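Long-range contacts in nucleoside kinase (Methanococcus jannaschii, PDB 2C49), which phosphorylates a wide range of nucleosides, most actively inosine, guanosine and cytidine, to nucleoside monophosphates with ATP as its preferred phosphate donor: residues Ala15-Phe20 and Pro97-Phe102; Asn107-Phe112 and Ile240-Ala245; Val157-Gly162 and Glu175-Thr180; Ile8-His13 and Ile133-Thr138. All blocks are in the same frame, centred on the assembly; numbering follows the deposited sequence.

Overall arrangement
This kinase illustrates how a PfkB-family active site is assembled between a large sheet and a small lid sheet. Contact 4 joins two neighbouring strands of the large sheet, its centre about 8 Å from that of the chain. Contact 3 adjoins it, centres about 10 Å apart, through the hydrogen bond of Ser158 OG to His135 ND1 (2.7 Å). Contact 1 pairs strands of the lid, and contact 2 ties the lid's next strand to the loop beside the ATP analogue; these two centres are also about 10 Å apart. Adenosine sits between the systems, touching contacts 1, 2 and 4, whereas contact 3 lies on the far side of the chain's centre from contacts 1 and 2.

Contact 1: residues Ala15-Phe20 and Pro97-Phe102; sequences ALDYIF and PKAWIF. With ADN (adenosine), chain C.
The carbonyl oxygen of Ile101 accepts a short bond from Phe20 N (2.6 Å to Ile101 O, 161° at the hydrogen) and a longer CA-H...O contact from Ile19. Four further backbone bonds, from Leu16 N–Pro97 O to Ile101 N–Tyr18 O, complete a parallel ladder. Its two faces do different work. On one, Asp17 uses each carboxylate oxygen separately, accepting from adenosine O2' at OD1 (2.6 Å) and from O3' at OD2 (2.5 Å), so the ribose is gripped across both hydroxyls. Ala99 CB packs on Asp17 OD1 at 3.4 Å. On the other face, aromatic rings lie side by side. With its CG beside the backbone N (chi1 -81°), Tyr18 puts CD1 over one face of Trp100, 3.3 Å from Trp100 NE1; the near-parallel planes (28°) are so displaced that little ring area is shared. Phe20 sets CD1 over Phe102 (3.3 Å to Phe102 CE2) and offers its edge to Trp100 CD1. Replacing Trp100 with an alanine would probably leave Tyr18 and Phe20 without this flank and open a gap at the subunit interface, where Trp100 meets Trp100 of the second subunit edge-to-face. The pair forms the middle of a four-stranded lid, with strand 39-42 bordering 15-21, strand 109-114 bordering 98-103, and the second subunit covering the aromatic face.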
# COMPACT_ATOMS: atom_id res chain seq x y z
N ALA A 15 -12.48 4.17 -5.92
CA ALA A 15 -11.22 3.92 -5.21
C ALA A 15 -10.15 3.45 -6.16
O ALA A 15 -10.47 2.98 -7.24
CB ALA A 15 -11.44 2.86 -4.09
N LEU A 16 -8.88 3.57 -5.75
CA LEU A 16 -7.74 2.95 -6.42
C LEU A 16 -7.30 1.72 -5.58
O LEU A 16 -7.16 1.79 -4.36
CB LEU A 16 -6.55 3.92 -6.63
CG LEU A 16 -6.90 5.05 -7.60
CD1 LEU A 16 -5.89 6.16 -7.57
CD2 LEU A 16 -7.11 4.50 -9.04
N ASP A 17 -7.13 0.61 -6.27
CA ASP A 17 -6.92 -0.69 -5.67
C ASP A 17 -5.52 -1.19 -5.98
O ASP A 17 -5.08 -1.12 -7.15
CB ASP A 17 -7.83 -1.71 -6.35
CG ASP A 17 -9.27 -1.61 -5.93
OD1 ASP A 17 -9.65 -0.80 -5.02
OD2 ASP A 17 -10.11 -2.39 -6.44
N TYR A 18 -4.87 -1.73 -4.96
CA TYR A 18 -3.72 -2.60 -5.12
C TYR A 18 -4.25 -4.01 -4.82
O TYR A 18 -5.01 -4.19 -3.85
CB TYR A 18 -2.69 -2.26 -4.04
CG TYR A 18 -1.79 -1.08 -4.30
CD1 TYR A 18 -1.94 0.10 -3.55
CD2 TYR A 18 -0.77 -1.14 -5.25
CE1 TYR A 18 -1.08 1.18 -3.74
CE2 TYR A 18 0.09 -0.06 -5.46
CZ TYR A 18 -0.06 1.10 -4.68
OH TYR A 18 0.78 2.17 -4.86
N ILE A 19 -3.91 -4.99 -5.65
CA ILE A 19 -4.45 -6.35 -5.50
C ILE A 19 -3.27 -7.34 -5.51
O ILE A 19 -2.50 -7.34 -6.48
CB ILE A 19 -5.46 -6.65 -6.64
CG1 ILE A 19 -6.58 -5.56 -6.73
CG2 ILE A 19 -6.03 -8.05 -6.52
CD1 ILE A 19 -7.48 -5.69 -7.94
N PHE A 20 -3.13 -8.13 -4.45
CA PHE A 20 -1.98 -9.02 -4.29
C PHE A 20 -2.37 -10.49 -4.08
O PHE A 20 -3.35 -10.80 -3.38
CB PHE A 20 -1.08 -8.62 -3.10
CG PHE A 20 -0.79 -7.15 -2.98
CD1 PHE A 20 -1.60 -6.33 -2.20
CD2 PHE A 20 0.32 -6.60 -3.60
CE1 PHE A 20 -1.33 -4.98 -2.08
CE2 PHE A 20 0.61 -5.26 -3.48
CZ PHE A 20 -0.22 -4.44 -2.72
N PRO A 97 -10.26 7.42 -1.87
CA PRO A 97 -10.14 6.16 -1.12
C PRO A 97 -9.28 5.10 -1.81
O PRO A 97 -9.19 5.04 -3.04
CB PRO A 97 -11.59 5.68 -1.02
CG PRO A 97 -12.38 7.00 -1.03
CD PRO A 97 -11.66 7.83 -2.04
N LYS A 98 -8.63 4.27 -1.01
CA LYS A 98 -7.66 3.31 -1.54
C LYS A 98 -7.79 1.98 -0.83
O LYS A 98 -8.01 1.95 0.38
CB LYS A 98 -6.23 3.80 -1.40
CG LYS A 98 -5.79 4.74 -2.53
CD LYS A 98 -4.69 5.66 -2.06
CE LYS A 98 -4.23 6.58 -3.21
NZ LYS A 98 -5.25 7.68 -3.46
N ALA A 99 -7.62 0.90 -1.58
CA ALA A 99 -7.77 -0.45 -1.03
C ALA A 99 -6.50 -1.27 -1.26
O ALA A 99 -5.90 -1.19 -2.33
CB ALA A 99 -8.99 -1.14 -1.67
N TRP A 100 -6.11 -2.06 -0.26
CA TRP A 100 -5.05 -3.07 -0.38
C TRP A 100 -5.73 -4.41 -0.18
O TRP A 100 -6.25 -4.71 0.91
CB TRP A 100 -3.96 -2.86 0.68
CG TRP A 100 -3.04 -1.75 0.32
CD1 TRP A 100 -1.78 -1.86 -0.20
CD2 TRP A 100 -3.30 -0.34 0.46
NE1 TRP A 100 -1.23 -0.61 -0.39
CE2 TRP A 100 -2.14 0.34 0.00
CE3 TRP A 100 -4.38 0.41 0.96
CZ2 TRP A 100 -2.05 1.74 -0.04
CZ3 TRP A 100 -4.28 1.81 0.93
CH2 TRP A 100 -3.12 2.45 0.43
N ILE A 101 -5.73 -5.21 -1.24
CA ILE A 101 -6.51 -6.44 -1.32
C ILE A 101 -5.58 -7.63 -1.48
O ILE A 101 -4.75 -7.66 -2.41
CB ILE A 101 -7.50 -6.33 -2.51
CG1 ILE A 101 -8.43 -5.12 -2.29
CG2 ILE A 101 -8.29 -7.64 -2.71
CD1 ILE A 101 -9.18 -4.65 -3.52
N PHE A 102 -5.70 -8.58 -0.56
CA PHE A 102 -4.84 -9.75 -0.55
C PHE A 102 -5.68 -10.97 -0.78
O PHE A 102 -6.70 -11.12 -0.14
CB PHE A 102 -4.06 -9.85 0.76
CG PHE A 102 -3.21 -8.67 1.00
CD1 PHE A 102 -3.75 -7.51 1.54
CD2 PHE A 102 -1.87 -8.69 0.66
CE1 PHE A 102 -2.95 -6.39 1.73
CE2 PHE A 102 -1.09 -7.57 0.85
CZ PHE A 102 -1.63 -6.44 1.39
O5' ADN C . -15.99 -4.90 -4.37
C5' ADN C . -14.60 -4.88 -4.69
C4' ADN C . -14.11 -3.46 -4.37
O4' ADN C . -14.35 -3.09 -3.01
C3' ADN C . -12.70 -2.96 -4.76
O3' ADN C . -12.61 -2.27 -6.01
C2' ADN C . -12.21 -2.10 -3.58
O2' ADN C . -12.01 -0.72 -3.89
C1' ADN C . -13.35 -2.16 -2.57
N9 ADN C . -12.99 -2.40 -1.19
C8 ADN C . -12.08 -3.27 -0.68
N7 ADN C . -12.09 -3.21 0.68
C5 ADN C . -13.04 -2.33 1.05
C6 ADN C . -13.63 -1.73 2.25
N6 ADN C . -13.17 -2.15 3.42
N1 ADN C . -14.60 -0.79 2.16
C2 ADN C . -15.12 -0.38 0.98
N3 ADN C . -14.67 -0.87 -0.19
C4 ADN C . -13.60 -1.83 -0.17

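Contact 2: residues Asn107-Phe112 and Ile240-Ala245; sequences NNQITF and IDPTGA. With ANP (phosphoaminophosphonic acid-adenylate ester), chain F; ADN (adenosine), chain C.
The carboxamide of Gln109 is sandwiched: Pro242 CG stands over one side of its plane, 3.9 Å from Gln109 CD, and Ile101 CG2 lies on the opposite side, 3.5 Å from Gln109 OE1. At the oxygen end comes Thr243 OG1, 2.8 Å from Gln109 OE1, which also has a hydrogen bond with Thr103 OG1. Since the glutamine chain is extended beyond CG (chi2 -165°), its amide reaches the loop and turns NE2 to the terminal phosphate of the ATP analogue, although the modelled approach is so close that its nature is doubtful. The second flat group, the carboxylate of Asp241, is met from above its plane by Thr243 N (3.0 Å to Asp241 OD1), an Asx turn. Thr243 OG1 is also 2.6 Å from that Asp241 OD1, so the hydroxyl lies within bonding distance of both oxygens, with a single proton to give. Two residues along the strand from Gln109, Thr111 OG1 donates to adenosine N7 at 2.7 Å, so the strand serves both substrates. Pro242 to Ala245 form a type I turn into helix 245-258, within the sequence DPTGAGD (Asp241 to Asp247), which matches the GAGD-containing signature of PfkB kinases; its last residue is the probable proton acceptor.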
# COMPACT_ATOMS: atom_id res chain seq x y z
N ASN A 107 -8.32 -18.53 -2.63
CA ASN A 107 -9.09 -17.31 -2.93
C ASN A 107 -9.97 -16.74 -1.80
O ASN A 107 -11.02 -16.11 -2.05
CB ASN A 107 -9.88 -17.42 -4.25
CG ASN A 107 -9.00 -17.82 -5.43
OD1 ASN A 107 -8.05 -17.13 -5.79
ND2 ASN A 107 -9.32 -18.96 -6.04
N ASN A 108 -9.55 -16.96 -0.56
CA ASN A 108 -9.95 -16.07 0.53
C ASN A 108 -9.29 -14.71 0.30
O ASN A 108 -8.20 -14.63 -0.27
CB ASN A 108 -9.53 -16.66 1.87
CG ASN A 108 -10.13 -18.04 2.12
OD1 ASN A 108 -11.35 -18.21 2.11
ND2 ASN A 108 -9.28 -19.04 2.33
N GLN A 109 -9.95 -13.64 0.75
CA GLN A 109 -9.38 -12.29 0.65
C GLN A 109 -9.49 -11.49 1.96
O GLN A 109 -10.43 -11.66 2.73
CB GLN A 109 -10.03 -11.49 -0.49
CG GLN A 109 -9.93 -12.15 -1.89
CD GLN A 109 -10.25 -11.18 -3.01
OE1 GLN A 109 -9.37 -10.80 -3.79
NE2 GLN A 109 -11.52 -10.77 -3.10
N ILE A 110 -8.52 -10.64 2.20
CA ILE A 110 -8.61 -9.68 3.28
C ILE A 110 -8.39 -8.32 2.65
O ILE A 110 -7.71 -8.21 1.63
CB ILE A 110 -7.59 -9.97 4.41
CG1 ILE A 110 -6.13 -9.91 3.90
CG2 ILE A 110 -7.86 -11.35 5.05
CD1 ILE A 110 -5.06 -10.23 5.00
N THR A 111 -8.96 -7.27 3.21
CA THR A 111 -8.64 -5.97 2.64
C THR A 111 -8.40 -4.96 3.73
O THR A 111 -8.88 -5.12 4.86
CB THR A 111 -9.72 -5.45 1.64
OG1 THR A 111 -10.86 -4.98 2.38
CG2 THR A 111 -10.28 -6.55 0.72
N PHE A 112 -7.65 -3.94 3.35
CA PHE A 112 -7.41 -2.76 4.16
C PHE A 112 -7.89 -1.62 3.29
O PHE A 112 -7.52 -1.54 2.13
CB PHE A 112 -5.90 -2.64 4.44
CG PHE A 112 -5.30 -3.85 5.13
CD1 PHE A 112 -4.88 -4.97 4.40
CD2 PHE A 112 -5.13 -3.87 6.49
CE1 PHE A 112 -4.29 -6.07 5.05
CE2 PHE A 112 -4.54 -4.95 7.13
CZ PHE A 112 -4.13 -6.05 6.42
N ILE A 240 -8.15 -15.63 -12.60
CA ILE A 240 -6.93 -14.88 -12.30
C ILE A 240 -7.09 -14.10 -10.99
O ILE A 240 -6.18 -14.07 -10.16
CB ILE A 240 -6.58 -13.91 -13.48
CG1 ILE A 240 -6.35 -14.69 -14.79
CG2 ILE A 240 -5.39 -13.00 -13.14
CD1 ILE A 240 -5.07 -15.53 -14.85
N ASP A 241 -8.27 -13.48 -10.83
CA ASP A 241 -8.54 -12.58 -9.72
C ASP A 241 -10.05 -12.55 -9.39
O ASP A 241 -10.84 -12.11 -10.20
CB ASP A 241 -8.06 -11.17 -10.10
CG ASP A 241 -8.47 -10.12 -9.11
OD1 ASP A 241 -8.65 -10.45 -7.90
OD2 ASP A 241 -8.65 -8.92 -9.44
N PRO A 242 -10.44 -13.02 -8.19
CA PRO A 242 -11.86 -13.03 -7.77
C PRO A 242 -12.42 -11.66 -7.37
O PRO A 242 -13.63 -11.54 -7.20
CB PRO A 242 -11.84 -13.92 -6.54
CG PRO A 242 -10.46 -13.70 -5.97
CD PRO A 242 -9.56 -13.60 -7.16
N THR A 243 -11.56 -10.65 -7.23
CA THR A 243 -11.95 -9.35 -6.66
C THR A 243 -13.17 -8.68 -7.32
O THR A 243 -14.11 -8.28 -6.64
CB THR A 243 -10.75 -8.38 -6.63
OG1 THR A 243 -9.63 -9.02 -5.99
CG2 THR A 243 -11.06 -7.13 -5.75
N GLY A 244 -13.19 -8.58 -8.63
CA GLY A 244 -14.31 -7.89 -9.28
C GLY A 244 -15.60 -8.72 -9.40
O GLY A 244 -16.61 -8.18 -9.85
N ALA A 245 -15.58 -10.01 -9.01
CA ALA A 245 -16.74 -10.88 -9.19
C ALA A 245 -18.03 -10.31 -8.58
O ALA A 245 -19.08 -10.34 -9.24
CB ALA A 245 -16.48 -12.30 -8.67
PG ANP F . -14.46 -10.64 -2.74
O1G ANP F . -13.71 -9.49 -3.54
O2G ANP F . -13.47 -11.46 -1.81
O3G ANP F . -15.56 -9.94 -1.82
PB ANP F . -16.52 -12.70 -3.14
O1B ANP F . -16.00 -13.51 -1.88
O2B ANP F . -17.44 -11.49 -2.64
N3B ANP F . -15.18 -11.81 -3.83
PA ANP F . -18.78 -13.53 -4.55
O1A ANP F . -19.83 -14.24 -3.58
O2A ANP F . -19.10 -11.96 -4.63
O3A ANP F . -17.22 -13.74 -4.19
O5' ANP F . -19.00 -14.13 -6.04
C5' ANP F . -19.96 -13.40 -6.78
C4' ANP F . -20.38 -14.21 -7.99
O4' ANP F . -19.42 -14.17 -9.06
C3' ANP F . -20.79 -15.66 -7.78
O3' ANP F . -22.12 -15.91 -7.38
C2' ANP F . -20.27 -16.40 -8.99
O2' ANP F . -21.36 -16.46 -9.92
C1' ANP F . -19.32 -15.44 -9.69
N9 ANP F . -18.00 -16.06 -9.42
C8 ANP F . -17.29 -16.04 -8.26
N7 ANP F . -16.11 -16.75 -8.31
C5 ANP F . -16.08 -17.24 -9.56
C6 ANP F . -15.19 -18.07 -10.39
N6 ANP F . -14.04 -18.50 -9.81
N1 ANP F . -15.52 -18.35 -11.68
C2 ANP F . -16.65 -17.92 -12.28
N3 ANP F . -17.56 -17.14 -11.64
C4 ANP F . -17.28 -16.80 -10.25
O5' ADN C . -15.99 -4.90 -4.37
C5' ADN C . -14.60 -4.88 -4.69
C4' ADN C . -14.11 -3.46 -4.37
O4' ADN C . -14.35 -3.09 -3.01
C3' ADN C . -12.70 -2.96 -4.76
O3' ADN C . -12.61 -2.27 -6.01
C2' ADN C . -12.21 -2.10 -3.58
O2' ADN C . -12.01 -0.72 -3.89
C1' ADN C . -13.35 -2.16 -2.57
N9 ADN C . -12.99 -2.40 -1.19
C8 ADN C . -12.08 -3.27 -0.68
N7 ADN C . -12.09 -3.21 0.68
C5 ADN C . -13.04 -2.33 1.05
C6 ADN C . -13.63 -1.73 2.25
N6 ADN C . -13.17 -2.15 3.42
N1 ADN C . -14.60 -0.79 2.16
C2 ADN C . -15.12 -0.38 0.98
N3 ADN C . -14.67 -0.87 -0.19
C4 ADN C . -13.60 -1.83 -0.17

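Contact 3: residues Val157-Gly162 and Glu175-Thr180; sequences VSFDPG and EIIEHT
Phe159 and Ile176 make the dense part of this contact. With CG anti to the backbone N (chi1 -180°), the Phe159 ring reaches toward the helix, and the two side chains meet at about a right angle, Ile176 CG2 resting 3.6 Å from the centroid of the Phe159 ring and 13° off its normal, a CH-pi contact. Pro161 CD covers the opposite face at the same height, so the ring is clamped from both sides. An alanine in place of Phe159 would probably leave the methyl of Ile176 and the ring of Pro161 facing a gap and weaken the seating of the helix on the sheet. That seating belongs to a beta-alpha-beta unit of strand 156-160, helix 170-177 and strand 182-185, within the Rossmann-like core of ribokinase-type enzymes. Two donors grip Ile176 O from opposite faces of its carbonyl plane, His179 N (2.9 Å) and Thr180 OG1 (2.6 Å), and the second bond holds the rotation of the Thr180 side chain. Val157 CG1 closes on His179 O at 3.4 Å. The looser side lies at Ile177 CG1, 4.5 Å from Phe159 CD2, and at the His179 ring, which leads away; the partly exposed flank carries Glu175 and Glu178, in salt bridges with Lys149 and Arg207.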
# COMPACT_ATOMS: atom_id res chain seq x y z
N VAL A 157 -34.65 0.52 -4.99
CA VAL A 157 -33.44 0.62 -4.20
C VAL A 157 -32.77 -0.73 -4.15
O VAL A 157 -33.37 -1.69 -3.72
CB VAL A 157 -33.73 1.03 -2.73
CG1 VAL A 157 -32.48 0.89 -1.89
CG2 VAL A 157 -34.29 2.45 -2.67
N SER A 158 -31.53 -0.79 -4.60
CA SER A 158 -30.72 -1.99 -4.41
C SER A 158 -29.65 -1.65 -3.41
O SER A 158 -29.09 -0.53 -3.44
CB SER A 158 -30.08 -2.33 -5.79
OG SER A 158 -29.06 -3.29 -5.59
N PHE A 159 -29.34 -2.56 -2.52
CA PHE A 159 -28.43 -2.29 -1.41
C PHE A 159 -27.43 -3.44 -1.25
O PHE A 159 -27.84 -4.60 -1.16
CB PHE A 159 -29.23 -2.15 -0.11
CG PHE A 159 -28.39 -1.86 1.10
CD1 PHE A 159 -27.32 -0.97 1.05
CD2 PHE A 159 -28.72 -2.44 2.32
CE1 PHE A 159 -26.55 -0.69 2.23
CE2 PHE A 159 -27.96 -2.19 3.48
CZ PHE A 159 -26.88 -1.29 3.43
N ASP A 160 -26.15 -3.11 -1.21
CA ASP A 160 -25.07 -4.07 -1.06
C ASP A 160 -24.01 -3.42 -0.15
O ASP A 160 -23.07 -2.76 -0.62
CB ASP A 160 -24.49 -4.37 -2.44
CG ASP A 160 -23.32 -5.33 -2.40
OD1 ASP A 160 -23.04 -5.94 -1.33
OD2 ASP A 160 -22.63 -5.54 -3.43
N PRO A 161 -24.20 -3.55 1.16
CA PRO A 161 -23.29 -2.89 2.09
C PRO A 161 -21.81 -3.35 1.94
O PRO A 161 -20.92 -2.56 2.21
CB PRO A 161 -23.88 -3.25 3.48
CG PRO A 161 -24.75 -4.47 3.24
CD PRO A 161 -25.29 -4.26 1.85
N GLY A 162 -21.59 -4.60 1.55
CA GLY A 162 -20.28 -5.13 1.21
C GLY A 162 -19.28 -5.11 2.35
O GLY A 162 -19.61 -5.40 3.50
N GLU A 175 -32.93 -0.31 9.44
CA GLU A 175 -33.69 0.73 8.78
C GLU A 175 -33.44 0.85 7.28
O GLU A 175 -34.37 1.16 6.56
CB GLU A 175 -33.50 2.07 9.46
CG GLU A 175 -34.40 3.10 8.82
CD GLU A 175 -34.67 4.25 9.72
OE1 GLU A 175 -33.76 4.60 10.50
OE2 GLU A 175 -35.81 4.76 9.65
N ILE A 176 -32.20 0.66 6.82
CA ILE A 176 -31.89 0.67 5.41
C ILE A 176 -32.58 -0.53 4.70
O ILE A 176 -33.11 -0.40 3.62
CB ILE A 176 -30.36 0.63 5.12
CG1 ILE A 176 -29.66 1.86 5.64
CG2 ILE A 176 -30.14 0.70 3.65
CD1 ILE A 176 -28.10 1.75 5.64
N ILE A 177 -32.57 -1.69 5.34
CA ILE A 177 -33.21 -2.85 4.76
C ILE A 177 -34.73 -2.63 4.64
O ILE A 177 -35.36 -3.09 3.71
CB ILE A 177 -32.85 -4.13 5.55
CG1 ILE A 177 -31.39 -4.55 5.23
CG2 ILE A 177 -33.83 -5.32 5.21
CD1 ILE A 177 -30.83 -5.56 6.25
N GLU A 178 -35.32 -1.87 5.56
CA GLU A 178 -36.73 -1.59 5.46
C GLU A 178 -37.05 -0.64 4.29
O GLU A 178 -38.20 -0.53 3.89
CB GLU A 178 -37.20 -1.06 6.81
CG GLU A 178 -37.21 -2.28 7.75
CD GLU A 178 -37.64 -1.99 9.16
OE1 GLU A 178 -37.43 -0.85 9.62
OE2 GLU A 178 -38.13 -2.95 9.81
N HIS A 179 -36.01 -0.01 3.74
CA HIS A 179 -36.12 0.86 2.58
C HIS A 179 -35.39 0.31 1.36
O HIS A 179 -34.90 1.08 0.54
CB HIS A 179 -35.58 2.23 2.93
CG HIS A 179 -36.41 2.90 3.96
ND1 HIS A 179 -37.43 3.77 3.64
CD2 HIS A 179 -36.42 2.78 5.31
CE1 HIS A 179 -38.01 4.19 4.75
NE2 HIS A 179 -37.42 3.60 5.78
N THR A 180 -35.38 -1.01 1.24
CA THR A 180 -34.60 -1.72 0.22
C THR A 180 -35.50 -2.66 -0.56
O THR A 180 -36.31 -3.38 0.01
CB THR A 180 -33.51 -2.56 0.87
OG1 THR A 180 -32.52 -1.68 1.40
CG2 THR A 180 -32.74 -3.45 -0.18

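Contact 4: residues Ile8-His13 and Ile133-Thr138; sequences ITCVGH and IVHIAT. With ADN (adenosine), chain C.
Ile8 and Ile133 lie side by side and point the same way, Ile8 CG2 4.1 Å from Ile133 CB. The same face carries Cys10 and His135, where Cys10 SG approaches the edge of the imidazole, 5.5 Å from the His135 ring centroid. On the other face Val11 and Val134 cross obliquely, meeting through Val11 CG2 and Val134 CG1, and helix 141-151 packs on Val11 and Ile136. Between the two faces runs a regular parallel ladder, its four backbone bonds ending with Ala137 N to Val11 O (2.8 Å, 178°). Beyond it the strands part. Gly12 sits where any CB would collide with Ala137 O, at backbone angles suited to glycine. The side chains of His13 and Thr138 then cross at about a right angle, with His13 CD2 3.2 Å from Thr138 OG1. That hydroxyl occupies the position between backbone N and carbonyl carbon (chi1 64°), which lets it reach back to Ala137 O in a very short bond of 2.5 Å. His13 CD2 also comes 3.4 Å from adenosine C2, and its NE2 is hydrogen-bonded to Asp164. Adjacent parallel strands whose C-terminal ends open onto the substrate are typical of the Rossmann-like core of the ribokinase fold.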
# COMPACT_ATOMS: atom_id res chain seq x y z
N ILE A 8 -29.19 3.60 -14.12
CA ILE A 8 -28.99 3.17 -12.74
C ILE A 8 -28.05 4.14 -12.07
O ILE A 8 -27.02 4.50 -12.65
CB ILE A 8 -28.43 1.74 -12.68
CG1 ILE A 8 -29.39 0.75 -13.39
CG2 ILE A 8 -28.17 1.28 -11.20
CD1 ILE A 8 -28.80 -0.66 -13.70
N THR A 9 -28.40 4.56 -10.86
CA THR A 9 -27.47 5.35 -10.05
C THR A 9 -26.71 4.40 -9.13
O THR A 9 -27.32 3.53 -8.51
CB THR A 9 -28.27 6.36 -9.17
OG1 THR A 9 -28.99 7.26 -10.01
CG2 THR A 9 -27.31 7.28 -8.41
N CYS A 10 -25.39 4.56 -9.07
CA CYS A 10 -24.53 3.79 -8.16
C CYS A 10 -23.97 4.79 -7.14
O CYS A 10 -23.43 5.85 -7.50
CB CYS A 10 -23.39 3.12 -8.93
SG CYS A 10 -24.01 1.85 -10.08
N VAL A 11 -24.18 4.49 -5.87
CA VAL A 11 -23.76 5.32 -4.75
C VAL A 11 -22.79 4.54 -3.94
O VAL A 11 -23.07 3.39 -3.60
CB VAL A 11 -24.95 5.67 -3.83
CG1 VAL A 11 -24.49 6.61 -2.68
CG2 VAL A 11 -26.08 6.35 -4.64
N GLY A 12 -21.65 5.17 -3.59
CA GLY A 12 -20.64 4.48 -2.78
C GLY A 12 -19.25 4.81 -3.31
O GLY A 12 -19.05 5.70 -4.17
N HIS A 13 -18.27 4.05 -2.85
CA HIS A 13 -16.88 4.39 -3.13
C HIS A 13 -16.45 4.25 -4.57
O HIS A 13 -16.78 3.26 -5.25
CB HIS A 13 -15.96 3.47 -2.33
CG HIS A 13 -16.14 3.57 -0.84
ND1 HIS A 13 -15.89 4.73 -0.13
CD2 HIS A 13 -16.51 2.63 0.07
CE1 HIS A 13 -16.11 4.49 1.15
NE2 HIS A 13 -16.51 3.24 1.29
N ILE A 133 -33.33 2.65 -10.93
CA ILE A 133 -32.71 1.98 -9.79
C ILE A 133 -31.61 2.82 -9.18
O ILE A 133 -30.81 3.45 -9.89
CB ILE A 133 -32.09 0.62 -10.18
CG1 ILE A 133 -33.13 -0.31 -10.85
CG2 ILE A 133 -31.45 -0.04 -8.93
CD1 ILE A 133 -32.54 -1.69 -11.23
N VAL A 134 -31.59 2.82 -7.85
CA VAL A 134 -30.52 3.42 -7.09
C VAL A 134 -29.87 2.26 -6.40
O VAL A 134 -30.50 1.58 -5.60
CB VAL A 134 -31.09 4.46 -6.03
CG1 VAL A 134 -29.93 4.91 -5.07
CG2 VAL A 134 -31.77 5.67 -6.77
N HIS A 135 -28.59 2.02 -6.71
CA HIS A 135 -27.84 0.93 -6.14
C HIS A 135 -26.79 1.47 -5.19
O HIS A 135 -25.91 2.25 -5.58
CB HIS A 135 -27.14 0.16 -7.26
CG HIS A 135 -26.24 -0.94 -6.77
ND1 HIS A 135 -26.71 -2.03 -6.08
CD2 HIS A 135 -24.90 -1.11 -6.90
CE1 HIS A 135 -25.71 -2.84 -5.82
NE2 HIS A 135 -24.59 -2.30 -6.28
N ILE A 136 -26.89 1.05 -3.94
CA ILE A 136 -26.01 1.57 -2.92
C ILE A 136 -24.96 0.47 -2.67
O ILE A 136 -25.31 -0.63 -2.21
CB ILE A 136 -26.89 1.89 -1.68
CG1 ILE A 136 -27.90 2.99 -2.08
CG2 ILE A 136 -26.00 2.26 -0.44
CD1 ILE A 136 -29.03 3.20 -1.07
N ALA A 137 -23.70 0.76 -2.99
CA ALA A 137 -22.63 -0.27 -3.05
C ALA A 137 -21.49 0.13 -2.20
O ALA A 137 -20.68 0.95 -2.64
CB ALA A 137 -22.17 -0.47 -4.50
N THR A 138 -21.44 -0.41 -0.96
CA THR A 138 -20.54 0.06 0.12
C THR A 138 -20.83 1.51 0.47
O THR A 138 -21.86 2.08 0.03
CB THR A 138 -19.00 -0.13 -0.21
OG1 THR A 138 -18.62 0.69 -1.32
CG2 THR A 138 -18.68 -1.57 -0.69
O5' ADN C . -15.99 -4.90 -4.37
C5' ADN C . -14.60 -4.88 -4.69
C4' ADN C . -14.11 -3.46 -4.37
O4' ADN C . -14.35 -3.09 -3.01
C3' ADN C . -12.70 -2.96 -4.76
O3' ADN C . -12.61 -2.27 -6.01
C2' ADN C . -12.21 -2.10 -3.58
O2' ADN C . -12.01 -0.72 -3.89
C1' ADN C . -13.35 -2.16 -2.57
N9 ADN C . -12.99 -2.40 -1.19
C8 ADN C . -12.08 -3.27 -0.68
N7 ADN C . -12.09 -3.21 0.68
C5 ADN C . -13.04 -2.33 1.05
C6 ADN C . -13.63 -1.73 2.25
N6 ADN C . -13.17 -2.15 3.42
N1 ADN C . -14.60 -0.79 2.16
C2 ADN C . -15.12 -0.38 0.98
N3 ADN C . -14.67 -0.87 -0.19
C4 ADN C . -13.60 -1.83 -0.17